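Local coordinates for protein involved in catabolism of external DNA (Legionella pneumophila subsp. pneumophila, PDB 2OO3), which probably transfers a methyl group from S-adenosyl-L-methionine to the N6 atom of one adenine in 23S ribosomal RNA, at residues A[39-44]-A[101-106]; A[115-120]-A[140-145]; A[163-168]-A[194-199]; A[221-226]-A[238-243]. One frame throughout, in Å; residues are numbered along the deposited sequence.

All four contacts reach one mixed sheet of the Rossmann-like methyltransferase fold. Contact 2 pairs an outermost strand with its neighbour. Strand 38-41 of contact 1 comes next, with Tyr39 N 2.7 Å from Arg115 O, and on its other side Leu40 O lies 2.8 Å from Phe164 N of contact 3. Tyr198 O, 2.8 Å from Gly239 N, carries the sheet on from contact 3 into contact 4. The centres of contacts 2 and 4 are about 24 Å apart. Of the residues predicted to bind S-adenosylmethionine, His43, Glu120, Asp145 and Asp166 follow parallel strands, and Ser102 joins them from the start of helix 102-109; contact 4 belongs to the antiparallel extension of the sheet.

Contact 1 (A[39-44]-A[101-106])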
# COMPACT_ATOMS: atom_id res chain seq x y z
N TYR A 39 4.46 2.11 -12.82
CA TYR A 39 4.14 2.07 -11.40
C TYR A 39 3.98 3.51 -10.94
O TYR A 39 4.92 4.29 -11.02
CB TYR A 39 5.24 1.35 -10.61
CG TYR A 39 5.04 1.43 -9.12
CD1 TYR A 39 4.13 0.56 -8.48
CD2 TYR A 39 5.73 2.36 -8.34
CE1 TYR A 39 3.92 0.62 -7.10
CE2 TYR A 39 5.53 2.42 -6.93
CZ TYR A 39 4.63 1.55 -6.34
OH TYR A 39 4.40 1.57 -4.99
N LEU A 40 2.78 3.86 -10.50
CA LEU A 40 2.48 5.23 -10.05
C LEU A 40 2.10 5.29 -8.57
O LEU A 40 1.14 4.60 -8.14
CB LEU A 40 1.35 5.83 -10.92
CG LEU A 40 0.72 7.15 -10.48
CD1 LEU A 40 1.78 8.26 -10.52
CD2 LEU A 40 -0.40 7.47 -11.40
N GLU A 41 2.83 6.09 -7.78
CA GLU A 41 2.42 6.40 -6.42
C GLU A 41 1.96 7.82 -6.31
O GLU A 41 2.68 8.74 -6.69
CB GLU A 41 3.53 6.16 -5.40
CG GLU A 41 3.78 4.72 -5.05
CD GLU A 41 4.89 4.58 -4.01
OE1 GLU A 41 5.57 3.53 -3.95
OE2 GLU A 41 5.08 5.56 -3.27
N THR A 42 0.77 8.01 -5.74
CA THR A 42 0.19 9.35 -5.58
C THR A 42 0.74 10.06 -4.32
O THR A 42 0.79 11.28 -4.25
CB THR A 42 -1.37 9.25 -5.48
OG1 THR A 42 -1.71 8.22 -4.55
CG2 THR A 42 -2.02 8.85 -6.83
N HIS A 43 1.13 9.31 -3.29
CA HIS A 43 1.57 9.90 -2.02
C HIS A 43 2.82 9.12 -1.57
O HIS A 43 2.72 8.21 -0.70
CB HIS A 43 0.51 9.74 -0.91
CG HIS A 43 -0.82 10.39 -1.18
ND1 HIS A 43 -1.76 9.84 -2.02
CD2 HIS A 43 -1.39 11.50 -0.66
CE1 HIS A 43 -2.84 10.60 -2.03
NE2 HIS A 43 -2.64 11.63 -1.23
N SER A 44 3.99 9.42 -2.14
CA SER A 44 5.18 8.61 -1.89
C SER A 44 5.89 8.80 -0.54
O SER A 44 6.65 7.92 -0.12
CB SER A 44 6.19 8.80 -3.03
OG SER A 44 5.57 8.51 -4.25
N GLY A 101 9.74 2.76 2.99
CA GLY A 101 8.44 3.23 2.53
C GLY A 101 8.09 2.45 1.29
O GLY A 101 8.94 1.73 0.76
N SER A 102 6.86 2.60 0.79
CA SER A 102 6.41 1.91 -0.40
C SER A 102 7.34 2.08 -1.62
O SER A 102 7.60 1.09 -2.34
CB SER A 102 4.93 2.25 -0.71
OG SER A 102 4.81 3.61 -1.09
N PRO A 103 7.90 3.28 -1.84
CA PRO A 103 8.83 3.36 -2.99
C PRO A 103 10.06 2.42 -2.87
O PRO A 103 10.49 1.90 -3.88
CB PRO A 103 9.32 4.83 -2.94
CG PRO A 103 8.25 5.55 -2.25
CD PRO A 103 7.80 4.60 -1.16
N TYR A 104 10.58 2.23 -1.66
CA TYR A 104 11.71 1.32 -1.42
C TYR A 104 11.32 -0.14 -1.70
O TYR A 104 12.10 -0.88 -2.31
CB TYR A 104 12.26 1.51 0.01
CG TYR A 104 13.65 0.95 0.19
CD1 TYR A 104 14.77 1.77 0.07
CD2 TYR A 104 13.84 -0.39 0.53
CE1 TYR A 104 16.08 1.25 0.20
CE2 TYR A 104 15.15 -0.91 0.72
CZ TYR A 104 16.25 -0.08 0.54
OH TYR A 104 17.52 -0.57 0.71
N PHE A 105 10.11 -0.55 -1.33
CA PHE A 105 9.63 -1.87 -1.78
C PHE A 105 9.55 -1.97 -3.32
O PHE A 105 10.00 -2.98 -3.93
CB PHE A 105 8.26 -2.19 -1.13
CG PHE A 105 8.34 -2.42 0.37
CD1 PHE A 105 8.81 -3.65 0.88
CD2 PHE A 105 7.93 -1.44 1.26
CE1 PHE A 105 8.88 -3.87 2.27
CE2 PHE A 105 7.99 -1.66 2.66
CZ PHE A 105 8.48 -2.87 3.15
N ALA A 106 8.96 -0.96 -3.96
CA ALA A 106 8.74 -1.03 -5.41
C ALA A 106 10.06 -1.11 -6.21
O ALA A 106 10.21 -1.87 -7.17
CB ALA A 106 7.86 0.15 -5.88
O HOH W 1 2.87 5.41 -1.55
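Glu41, at the end of strand 38-41, sets its carboxylate against Ser102 and Pro103 in the first turn of helix 102-109. The loop that follows this strand occupies the place of the cofactor-binding loop after the first strand of class I methyltransferases, and His43 and Ser102 are both predicted to bind S-adenosylmethionine. The Glu41 side chain runs extended beyond CG (chi2 -179°), which carries the acid group across the gap between strand and helix. There it crosses the Pro103 ring at about a right angle, with OE2 3.3 Å from CG of Pro103. Proline suits the first turn of a helix, where no backbone N-H is needed for the helical bonding pattern. A carboxylate at such a helix start is probably favoured by the helix dipole. Ser102 OG stands between its own backbone N and carbonyl carbon (chi1 67°), 2.9 Å from OE2 of Glu41 and 3.0 Å from its OE1.

Tyr39 also holds the acid: its hydroxyl donates to Glu41 OE1 over a short 2.5 Å, reaching it on the anti side and close to the carboxylate plane. With CG anti to the backbone N (chi1 173°), the ring stands towards the helix, and Ala106 CB lies over one face in a CH-pi contact, offset toward the rim and 3.4 Å from CE2 of Tyr39. A methyl group is small enough for this close approach. Leu118 of the neighbouring strand 115-119 touches Glu41, Ser44 and Pro103. A single water joins the two segments, donating to His43 O at 2.9 Å and lying 2.7 Å from Ser102 OG.

Contact 2 (A[115-120]-A[140-145]); sequences RLYLCE and YVNHTD
Asn142 holds its side-chain amide parallel to the Tyr117 ring, the two planes only 6° apart. ND2 lies over one face near the rim, 3.2 Å from CE2 of Tyr117, so its N-H bonds run across the ring rather than into it, and the carbonyl end lies out toward Tyr117 OH. Tyr117 holds CG anti to its backbone N (chi1 -165°), which starts the ring off toward Asn142. On the same side of the sheet, Cys119 SG meets the methyl CG2 of Thr144 at 3.7 Å. The opposite side is aliphatic: Leu118 CD1 and Val141 CG2 come within 4.4 Å, next to Leu129 of helix 123-129 and Pro103 of helix 102-109. At the start of the pair, the aliphatic part of Arg115 crosses the Tyr140 ring, CG 4.0 Å from CE2, while the guanidinium turns away to a salt bridge with Glu158.

These side chains are positioned by a parallel beta ladder within the beta-alpha-beta unit built around helix 123-129. Leu118 is held through both its N, which donates to Tyr140 O (2.8 Å), and its O, which accepts from Asn142 N (2.7 Å). Glu120 N then bonds to Asn142 O, and a weak bond from Thr144 N to Glu120 O (3.3 Å) follows. The Glu120 carboxylate accepts the backbone N-H groups of Gly45 and His122, and Asp145 caps the next helix through a weak bond to Val147 N. An acid fixed by backbone donors after strand 115-119 is consistent with the predicted cofactor-binding role of Glu120, since related methyltransferases use an acid there to hold the ribose hydroxyls.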
# COMPACT_ATOMS: atom_id res chain seq x y z
N ARG A 115 8.65 1.46 -15.30
CA ARG A 115 8.83 2.90 -15.06
C ARG A 115 8.10 3.29 -13.80
O ARG A 115 6.88 3.06 -13.70
CB ARG A 115 8.27 3.73 -16.22
CG ARG A 115 8.42 5.20 -16.04
CD ARG A 115 8.22 5.96 -17.37
NE ARG A 115 6.90 5.68 -17.92
CZ ARG A 115 5.85 6.50 -17.86
NH1 ARG A 115 5.95 7.69 -17.27
NH2 ARG A 115 4.70 6.13 -18.41
N LEU A 116 8.84 3.86 -12.85
CA LEU A 116 8.26 4.27 -11.56
C LEU A 116 8.08 5.77 -11.58
O LEU A 116 8.99 6.53 -11.92
CB LEU A 116 9.17 3.90 -10.36
CG LEU A 116 9.40 2.41 -10.03
CD1 LEU A 116 10.36 1.75 -11.02
CD2 LEU A 116 9.91 2.27 -8.59
N TYR A 117 6.91 6.21 -11.15
CA TYR A 117 6.63 7.60 -11.07
C TYR A 117 6.11 7.89 -9.65
O TYR A 117 5.03 7.42 -9.24
CB TYR A 117 5.58 7.91 -12.12
CG TYR A 117 5.42 9.37 -12.40
CD1 TYR A 117 5.85 9.91 -13.63
CD2 TYR A 117 4.82 10.22 -11.47
CE1 TYR A 117 5.67 11.25 -13.91
CE2 TYR A 117 4.64 11.56 -11.75
CZ TYR A 117 5.07 12.06 -12.97
OH TYR A 117 4.87 13.36 -13.25
N LEU A 118 6.90 8.65 -8.90
CA LEU A 118 6.61 8.86 -7.49
C LEU A 118 6.26 10.32 -7.24
O LEU A 118 7.03 11.21 -7.63
CB LEU A 118 7.84 8.49 -6.65
CG LEU A 118 8.46 7.10 -6.90
CD1 LEU A 118 9.78 6.88 -6.14
CD2 LEU A 118 7.40 5.94 -6.61
N CYS A 119 5.14 10.56 -6.57
CA CYS A 119 4.68 11.94 -6.33
C CYS A 119 4.70 12.24 -4.85
O CYS A 119 4.23 11.42 -4.05
CB CYS A 119 3.24 12.15 -6.82
SG CYS A 119 2.96 11.81 -8.61
N GLU A 120 5.19 13.42 -4.49
CA GLU A 120 5.12 13.84 -3.10
C GLU A 120 4.91 15.35 -3.02
O GLU A 120 5.68 16.12 -3.58
CB GLU A 120 6.39 13.42 -2.32
CG GLU A 120 6.47 13.98 -0.87
CD GLU A 120 5.21 13.69 -0.02
OE1 GLU A 120 4.62 12.57 -0.13
OE2 GLU A 120 4.81 14.59 0.75
N TYR A 140 11.25 8.19 -11.57
CA TYR A 140 10.96 9.63 -11.71
C TYR A 140 10.28 10.16 -10.47
O TYR A 140 9.15 9.78 -10.16
CB TYR A 140 10.06 9.86 -12.92
CG TYR A 140 10.79 9.50 -14.20
CD1 TYR A 140 11.55 10.46 -14.90
CD2 TYR A 140 10.77 8.18 -14.69
CE1 TYR A 140 12.25 10.13 -16.06
CE2 TYR A 140 11.47 7.84 -15.87
CZ TYR A 140 12.19 8.82 -16.54
OH TYR A 140 12.87 8.48 -17.69
N VAL A 141 10.96 11.06 -9.77
CA VAL A 141 10.42 11.63 -8.53
C VAL A 141 9.89 13.02 -8.82
O VAL A 141 10.63 13.86 -9.35
CB VAL A 141 11.52 11.73 -7.47
CG1 VAL A 141 10.97 12.30 -6.14
CG2 VAL A 141 12.16 10.36 -7.23
N ASN A 142 8.62 13.28 -8.46
CA ASN A 142 7.93 14.53 -8.77
C ASN A 142 7.31 15.25 -7.57
O ASN A 142 6.60 14.63 -6.76
CB ASN A 142 6.88 14.26 -9.81
CG ASN A 142 7.48 13.73 -11.09
OD1 ASN A 142 7.80 14.50 -12.00
ND2 ASN A 142 7.67 12.41 -11.17
N HIS A 143 7.61 16.53 -7.43
CA HIS A 143 7.07 17.35 -6.36
C HIS A 143 5.74 17.94 -6.85
O HIS A 143 5.70 18.97 -7.52
CB HIS A 143 8.08 18.45 -5.96
CG HIS A 143 7.66 19.26 -4.78
ND1 HIS A 143 8.20 20.50 -4.50
CD2 HIS A 143 6.76 19.01 -3.80
CE1 HIS A 143 7.65 20.98 -3.40
NE2 HIS A 143 6.75 20.10 -2.97
N THR A 144 4.65 17.23 -6.55
CA THR A 144 3.39 17.50 -7.17
C THR A 144 2.26 16.85 -6.39
O THR A 144 2.48 15.90 -5.62
CB THR A 144 3.39 17.08 -8.66
OG1 THR A 144 2.30 17.71 -9.35
CG2 THR A 144 3.35 15.53 -8.84
N ASP A 145 1.05 17.39 -6.56
CA ASP A 145 -0.13 16.74 -6.06
C ASP A 145 -0.37 15.45 -6.84
O ASP A 145 -0.88 15.50 -7.97
CB ASP A 145 -1.34 17.66 -6.24
CG ASP A 145 -2.56 17.16 -5.50
OD1 ASP A 145 -2.70 15.93 -5.33
OD2 ASP A 145 -3.36 18.01 -5.06

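Contact 3 (A[163-168]-A[194-199])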
# COMPACT_ATOMS: atom_id res chain seq x y z
N ILE A 163 -1.31 1.36 -9.81
CA ILE A 163 -1.49 2.69 -9.24
C ILE A 163 -1.72 2.46 -7.74
O ILE A 163 -2.72 1.86 -7.35
CB ILE A 163 -2.66 3.44 -9.92
CG1 ILE A 163 -2.42 3.60 -11.45
CG2 ILE A 163 -2.77 4.84 -9.36
CD1 ILE A 163 -3.13 2.53 -12.33
N PHE A 164 -0.78 2.90 -6.93
CA PHE A 164 -0.77 2.63 -5.50
C PHE A 164 -1.01 3.94 -4.79
O PHE A 164 -0.19 4.84 -4.86
CB PHE A 164 0.57 2.01 -5.05
CG PHE A 164 0.59 1.52 -3.63
CD1 PHE A 164 -0.10 0.33 -3.25
CD2 PHE A 164 1.30 2.21 -2.66
CE1 PHE A 164 -0.08 -0.12 -1.91
CE2 PHE A 164 1.32 1.77 -1.32
CZ PHE A 164 0.64 0.61 -0.95
N ILE A 165 -2.17 4.03 -4.14
CA ILE A 165 -2.67 5.27 -3.56
C ILE A 165 -2.73 5.20 -2.04
O ILE A 165 -3.54 4.44 -1.49
CB ILE A 165 -4.07 5.58 -4.14
CG1 ILE A 165 -3.97 5.64 -5.68
CG2 ILE A 165 -4.59 6.90 -3.59
CD1 ILE A 165 -5.27 5.53 -6.42
N ASP A 166 -1.88 5.97 -1.38
CA ASP A 166 -1.77 5.91 0.08
C ASP A 166 -2.02 7.28 0.74
O ASP A 166 -1.10 7.88 1.27
CB ASP A 166 -0.41 5.33 0.47
CG ASP A 166 -0.26 5.06 1.96
OD1 ASP A 166 -1.30 4.97 2.69
OD2 ASP A 166 0.92 4.95 2.38
N PRO A 167 -3.28 7.77 0.73
CA PRO A 167 -3.55 9.11 1.29
C PRO A 167 -3.42 9.14 2.79
O PRO A 167 -3.54 8.09 3.43
CB PRO A 167 -5.02 9.39 0.89
CG PRO A 167 -5.38 8.29 -0.11
CD PRO A 167 -4.51 7.12 0.23
N SER A 168 -3.15 10.33 3.35
CA SER A 168 -3.18 10.52 4.81
C SER A 168 -4.59 10.67 5.41
O SER A 168 -4.78 10.35 6.59
CB SER A 168 -2.34 11.73 5.21
OG SER A 168 -3.00 12.95 4.88
N TYR A 194 -5.63 -0.77 -9.63
CA TYR A 194 -5.72 0.33 -8.66
C TYR A 194 -5.76 -0.23 -7.22
O TYR A 194 -6.54 -1.13 -6.93
CB TYR A 194 -6.97 1.19 -8.93
CG TYR A 194 -6.96 1.85 -10.30
CD1 TYR A 194 -6.45 3.14 -10.48
CD2 TYR A 194 -7.43 1.18 -11.44
CE1 TYR A 194 -6.42 3.75 -11.74
CE2 TYR A 194 -7.40 1.80 -12.73
CZ TYR A 194 -6.90 3.08 -12.86
OH TYR A 194 -6.86 3.69 -14.10
N CYS A 195 -4.90 0.28 -6.35
CA CYS A 195 -4.88 -0.16 -4.97
C CYS A 195 -4.89 1.08 -4.07
O CYS A 195 -3.93 1.85 -4.04
CB CYS A 195 -3.62 -0.96 -4.69
SG CYS A 195 -3.53 -1.58 -3.01
N VAL A 196 -5.97 1.27 -3.32
CA VAL A 196 -6.04 2.44 -2.43
C VAL A 196 -6.19 1.96 -0.97
O VAL A 196 -7.04 1.10 -0.68
CB VAL A 196 -7.18 3.41 -2.85
CG1 VAL A 196 -8.53 2.71 -2.88
CG2 VAL A 196 -7.22 4.69 -1.95
N TRP A 197 -5.33 2.49 -0.10
CA TRP A 197 -5.38 2.25 1.33
C TRP A 197 -6.37 3.25 1.95
O TRP A 197 -6.42 4.43 1.55
CB TRP A 197 -3.97 2.47 1.94
CG TRP A 197 -3.96 2.28 3.44
CD1 TRP A 197 -3.92 1.08 4.14
CD2 TRP A 197 -4.11 3.32 4.42
NE1 TRP A 197 -4.01 1.33 5.50
CE2 TRP A 197 -4.12 2.69 5.70
CE3 TRP A 197 -4.27 4.71 4.35
CZ2 TRP A 197 -4.27 3.41 6.88
CZ3 TRP A 197 -4.37 5.44 5.53
CH2 TRP A 197 -4.36 4.79 6.78
N TYR A 198 -7.09 2.81 2.99
CA TYR A 198 -7.96 3.71 3.75
C TYR A 198 -7.98 3.31 5.23
O TYR A 198 -7.79 2.12 5.55
CB TYR A 198 -9.38 3.68 3.17
CG TYR A 198 -10.05 2.33 3.22
CD1 TYR A 198 -10.81 1.94 4.32
CD2 TYR A 198 -9.93 1.43 2.14
CE1 TYR A 198 -11.45 0.68 4.36
CE2 TYR A 198 -10.55 0.20 2.16
CZ TYR A 198 -11.30 -0.17 3.27
OH TYR A 198 -11.90 -1.41 3.28
N PRO A 199 -8.17 4.29 6.13
CA PRO A 199 -8.29 4.00 7.54
C PRO A 199 -9.73 3.76 7.98
O PRO A 199 -10.67 4.11 7.26
CB PRO A 199 -7.79 5.29 8.21
CG PRO A 199 -8.18 6.38 7.25
CD PRO A 199 -8.22 5.75 5.87
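The Tyr194 ring carries Ile163 CD1 over one face, 3.6 Å above the plane and displaced toward the rim, in a CH-pi contact. Ile163 reaches this spot with an unusual chi2 of 97°, well off the staggered value, which turns CD1 over the ring; Tyr194 OH is tied to Phe189 O. At the other end of the pair, the indole of Trp197 has Pro199 N over one face, and Pro167 O at its edge, 3.5 Å from CZ3. Asp166 meets the same indole obliquely, its carboxylate nearly perpendicular (83°) and OD1 3.4 Å from CE3. Lys19 links the two, forming a salt bridge with Asp166 OD1 and a cation-pi contact with Trp197. Between these ends, Cys195 SG lies 3.9 Å from CE1 of Phe164 as an oblique sulfur-aromatic contact, and on the other side of the sheet Ile165 and Val196 touch through their CG2 methyls (3.8 Å). Apolar residues suit these central strands, which are covered by helices 14-30 and 174-188.

Three bonds of a parallel ladder keep the register: Cys195 N to Ile163 O, Ile165 N to Cys195 O, and Trp197 N to Ile165 O at 3.0 Å. Strand 161-165 leads into Asp166-Pro167-Ser168-Tyr169, a variant of the DPPY signature of amino-methylating enzymes, and its Asp166 is the predicted proton acceptor.

Contact 4 (A[221-226]-A[238-243])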
# COMPACT_ATOMS: atom_id res chain seq x y z
N VAL A 221 -11.79 -6.10 -4.92
CA VAL A 221 -11.75 -6.79 -3.65
C VAL A 221 -11.46 -5.75 -2.57
O VAL A 221 -10.70 -4.78 -2.79
CB VAL A 221 -10.77 -8.03 -3.64
CG1 VAL A 221 -9.30 -7.61 -3.87
CG2 VAL A 221 -10.88 -8.79 -2.33
N ARG A 222 -12.12 -5.92 -1.43
CA ARG A 222 -11.89 -5.07 -0.29
C ARG A 222 -11.31 -5.95 0.80
O ARG A 222 -11.85 -7.04 1.03
CB ARG A 222 -13.22 -4.46 0.16
CG ARG A 222 -13.22 -4.15 1.64
CD ARG A 222 -14.26 -3.15 2.02
NE ARG A 222 -15.59 -3.69 2.14
CZ ARG A 222 -16.38 -3.51 3.22
NH1 ARG A 222 -15.97 -2.84 4.30
NH2 ARG A 222 -17.60 -4.02 3.21
N ILE A 223 -10.20 -5.54 1.40
CA ILE A 223 -9.63 -6.26 2.53
C ILE A 223 -9.52 -5.31 3.73
O ILE A 223 -9.27 -4.10 3.56
CB ILE A 223 -8.28 -6.89 2.15
CG1 ILE A 223 -7.23 -5.81 1.88
CG2 ILE A 223 -8.47 -7.81 0.92
CD1 ILE A 223 -5.77 -6.35 1.74
N GLU A 224 -9.79 -5.81 4.94
CA GLU A 224 -9.69 -4.96 6.12
C GLU A 224 -9.11 -5.76 7.25
O GLU A 224 -9.25 -6.97 7.28
CB GLU A 224 -11.06 -4.38 6.54
CG GLU A 224 -11.67 -3.46 5.50
CD GLU A 224 -12.91 -2.72 6.00
OE1 GLU A 224 -13.37 -3.00 7.14
OE2 GLU A 224 -13.43 -1.88 5.23
N LEU A 225 -8.45 -5.06 8.16
CA LEU A 225 -7.81 -5.63 9.33
C LEU A 225 -8.25 -4.74 10.48
O LEU A 225 -8.07 -3.53 10.44
CB LEU A 225 -6.28 -5.56 9.15
CG LEU A 225 -5.35 -6.05 10.26
CD1 LEU A 225 -5.54 -7.53 10.54
CD2 LEU A 225 -3.89 -5.77 9.91
N HIS A 226 -8.82 -5.34 11.52
CA HIS A 226 -9.39 -4.59 12.60
C HIS A 226 -8.74 -5.05 13.91
O HIS A 226 -8.72 -6.25 14.23
CB HIS A 226 -10.90 -4.79 12.63
CG HIS A 226 -11.60 -4.21 11.45
ND1 HIS A 226 -11.67 -2.86 11.21
CD2 HIS A 226 -12.26 -4.81 10.43
CE1 HIS A 226 -12.34 -2.64 10.09
NE2 HIS A 226 -12.71 -3.81 9.60
N CYS A 238 -7.95 -0.73 9.41
CA CYS A 238 -7.72 -0.09 8.11
C CYS A 238 -8.03 -1.09 7.01
O CYS A 238 -8.29 -2.28 7.29
CB CYS A 238 -6.24 0.36 8.03
SG CYS A 238 -5.10 -1.02 7.87
N GLY A 239 -7.99 -0.65 5.77
CA GLY A 239 -8.28 -1.57 4.67
C GLY A 239 -7.63 -1.17 3.39
O GLY A 239 -6.99 -0.09 3.31
N LEU A 240 -7.73 -2.04 2.39
CA LEU A 240 -7.38 -1.66 1.00
C LEU A 240 -8.47 -2.10 0.03
O LEU A 240 -9.10 -3.13 0.21
CB LEU A 240 -5.98 -2.18 0.57
CG LEU A 240 -4.81 -1.70 1.45
CD1 LEU A 240 -4.37 -2.78 2.45
CD2 LEU A 240 -3.63 -1.30 0.60
N TRP A 241 -8.70 -1.25 -0.97
CA TRP A 241 -9.67 -1.51 -2.01
C TRP A 241 -8.87 -1.68 -3.30
O TRP A 241 -8.09 -0.79 -3.67
CB TRP A 241 -10.65 -0.33 -2.12
CG TRP A 241 -11.76 -0.65 -3.10
CD1 TRP A 241 -11.67 -0.70 -4.46
CD2 TRP A 241 -13.10 -1.01 -2.77
NE1 TRP A 241 -12.88 -1.04 -5.01
CE2 TRP A 241 -13.78 -1.25 -3.99
CE3 TRP A 241 -13.80 -1.14 -1.56
CZ2 TRP A 241 -15.13 -1.62 -4.04
CZ3 TRP A 241 -15.17 -1.52 -1.61
CH2 TRP A 241 -15.80 -1.77 -2.84
N ILE A 242 -9.03 -2.82 -3.97
CA ILE A 242 -8.25 -3.12 -5.16
C ILE A 242 -9.19 -3.35 -6.32
O ILE A 242 -10.14 -4.13 -6.21
CB ILE A 242 -7.29 -4.36 -4.96
CG1 ILE A 242 -6.29 -4.07 -3.82
CG2 ILE A 242 -6.51 -4.64 -6.25
CD1 ILE A 242 -5.64 -5.26 -3.21
N ILE A 243 -8.97 -2.60 -7.39
CA ILE A 243 -9.67 -2.80 -8.66
C ILE A 243 -8.77 -3.58 -9.60
O ILE A 243 -7.58 -3.27 -9.74
CB ILE A 243 -10.03 -1.46 -9.31
CG1 ILE A 243 -10.94 -0.65 -8.35
CG2 ILE A 243 -10.74 -1.68 -10.69
CD1 ILE A 243 -11.16 0.84 -8.77
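Val221, Ile223 and Leu225 form hydrogen-bonded pairs with Ile242, Leu240 and Cys238 through six backbone bonds of 2.8 to 3.0 Å, building an antiparallel hairpin. In the non-hydrogen-bonded pair Glu224-Gly239, the glycine, having no side chain, lets its CA come within 3.9 Å of Glu224 CA. Aliphatic groups fill the face toward helix 249-263: Val221 CG1 lies 4.0 Å from Ile242 CB, and Ile223 CD1 meets Leu240 CD1 at 3.9 Å. On the face toward helix 203-216, Arg222 crosses Trp241 obliquely, CB 3.8 Å from CE3, with guanidinium and indole planes 22° apart. A bend at chi3 (80°) swings NE aside, and NH1 reaches Glu224 OE2 in a 2.9 Å salt bridge that lies in the guanidinium plane but comes from well above the carboxylate plane. His226 NE2 donates to Glu224 OE1 at 2.7 Å, on the anti side.

Glu274 of the edge strand takes NH2 of Arg222, and Tyr198 OH bonds to Glu224 OE2. The buried carboxylate is thus held by tyrosine, arginine and histidine partners, with NE2 of His226 carrying the donated hydrogen, and its negative charge is probably stabilised by them.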